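Local coordinates for protein O-ureido-L-serine synthase (PDB 3X44) that catalyses the pyridoxal 5'-phosphate-dependent addition of hydroxyurea to O-acetyl-L-serine, giving O-ureido-L-serine for biosynthesis of the antibiotic D-cycloserine, at residues S215-Q218 with L222-N225. The protein carries 1 engineered substitution. Residues are numbered along the deposited sequence; the frame is centred on the assembly and turned at random.
Sequences SPHQ and LAPN. With PUS ((E)-O-(carbamoylamino)-N-({3-hydroxy-2-methyl-5-[(phosphonooxy)methyl]pyridin-4-yl}methylidene)-L-serine), chain C.
His217 reaches with its imidazole to the backbone of Leu222 and Ala223, a side-chain-to-main-chain contact within the loop that joins helix 208-211 to strand 238-242 in this type II pyridoxal-phosphate fold. Its NE2 donates a weak hydrogen bond to Leu222 O, 2.8 Å away but bent to 127° at the hydrogen. The carbonyl oxygen lies at the ring edge, close to the imidazole plane, and somewhat toward His217 CE1, which is 3.1 Å from the same Leu222 O. With chi1 at 59°, CG sits between the backbone N and carbonyl carbon of His217, and the ring extends toward the 222-225 part of the same loop. The other ring nitrogen, ND1, accepts a hydrogen bond from Ile219 N, in the three residues between the segments. Ala223 CB packs 3.8 Å from His217 NE2, while Ala223 O turns to Trp214 NE1 for its hydrogen bond. The same segment lines the active site: Leu222, whose carbonyl takes the histidine's bond, lies with its CD2 3.4 Å from C6 of the cofactor pyridine, and Pro224 CB is 3.3 Å from the ureido oxygen OZ1 of the bound external aldimine. A ring accepting at ND1 and donating at NE2 is consistent with a neutral imidazole protonated on NE2, linking Ile219 to the pocket-lining backbone.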
# COMPACT_ATOMS: atom_id res chain seq x y z
N SER A 215 37.58 -16.69 -9.35
CA SER A 215 37.51 -18.10 -9.63
C SER A 215 36.04 -18.44 -9.72
O SER A 215 35.22 -17.81 -9.06
CB SER A 215 38.14 -18.90 -8.48
OG SER A 215 39.55 -18.96 -8.62
N PRO A 216 35.67 -19.39 -10.58
CA PRO A 216 34.24 -19.72 -10.64
C PRO A 216 33.83 -20.05 -9.20
O PRO A 216 34.58 -20.70 -8.48
CB PRO A 216 34.19 -20.94 -11.56
CG PRO A 216 35.42 -20.84 -12.40
CD PRO A 216 36.47 -20.18 -11.53
N HIS A 217 32.65 -19.59 -8.78
CA HIS A 217 32.20 -19.84 -7.42
C HIS A 217 30.72 -20.21 -7.39
O HIS A 217 30.04 -20.14 -8.42
CB HIS A 217 32.43 -18.60 -6.56
CG HIS A 217 31.71 -17.39 -7.07
ND1 HIS A 217 30.46 -17.02 -6.63
CD2 HIS A 217 32.04 -16.51 -8.04
CE1 HIS A 217 30.05 -15.97 -7.31
NE2 HIS A 217 30.98 -15.64 -8.17
N GLN A 218 30.23 -20.59 -6.22
CA GLN A 218 28.84 -21.02 -6.08
C GLN A 218 27.81 -19.99 -5.63
O GLN A 218 26.63 -20.33 -5.49
CB GLN A 218 28.79 -22.24 -5.17
CG GLN A 218 29.74 -23.33 -5.62
CD GLN A 218 29.38 -24.69 -5.06
OE1 GLN A 218 28.44 -25.33 -5.52
NE2 GLN A 218 30.13 -25.12 -4.05
N LEU A 222 26.78 -13.22 -8.00
CA LEU A 222 27.83 -12.33 -7.52
C LEU A 222 29.16 -12.46 -8.23
O LEU A 222 29.42 -13.42 -8.97
CB LEU A 222 28.10 -12.55 -6.03
CG LEU A 222 26.93 -12.61 -5.05
CD1 LEU A 222 27.46 -12.81 -3.64
CD2 LEU A 222 26.13 -11.33 -5.14
N ALA A 223 29.99 -11.46 -7.97
CA ALA A 223 31.36 -11.37 -8.44
C ALA A 223 31.74 -11.76 -9.86
O ALA A 223 32.20 -12.88 -10.10
CB ALA A 223 32.25 -12.11 -7.46
N PRO A 224 31.54 -10.85 -10.82
CA PRO A 224 31.91 -11.14 -12.21
C PRO A 224 33.44 -11.04 -12.23
O PRO A 224 34.03 -10.48 -11.30
CB PRO A 224 31.23 -10.03 -13.00
CG PRO A 224 31.20 -8.88 -12.03
CD PRO A 224 30.91 -9.52 -10.69
N ASN A 225 34.10 -11.56 -13.26
CA ASN A 225 35.56 -11.49 -13.29
C ASN A 225 36.15 -10.19 -13.83
O ASN A 225 37.07 -10.19 -14.66
CB ASN A 225 36.14 -12.69 -14.06
CG ASN A 225 35.50 -12.89 -15.42
OD1 ASN A 225 34.42 -12.36 -15.70
ND2 ASN A 225 36.17 -13.66 -16.28
N PUS C . 22.54 -10.71 -11.09
CA PUS C . 22.89 -10.15 -12.46
CB PUS C . 24.44 -9.94 -12.62
OG PUS C . 25.16 -11.24 -12.43
ND PUS C . 26.36 -11.29 -13.24
CE PUS C . 27.55 -11.52 -12.65
NZ2 PUS C . 27.70 -11.30 -11.33
OZ1 PUS C . 28.47 -11.90 -13.29
C PUS C . 22.39 -11.13 -13.54
O PUS C . 21.52 -11.91 -13.27
OT PUS C . 22.87 -11.12 -14.65
C2 PUS C . 21.69 -12.41 -7.08
C3 PUS C . 21.83 -11.84 -8.43
C4 PUS C . 22.57 -10.59 -8.60
C5 PUS C . 23.13 -9.93 -7.41
C6 PUS C . 22.93 -10.57 -6.10
C2A PUS C . 20.98 -13.72 -6.87
C4A PUS C . 22.90 -10.06 -9.98
C5A PUS C . 23.90 -8.62 -7.51
N1 PUS C . 22.25 -11.76 -5.99
O3 PUS C . 21.22 -12.43 -9.48
O1P PUS C . 23.87 -6.69 -9.88
O2P PUS C . 22.80 -5.20 -8.39
O3P PUS C . 24.95 -6.07 -7.85
O4P PUS C . 22.99 -7.51 -7.78
P PUS C . 23.66 -6.37 -8.48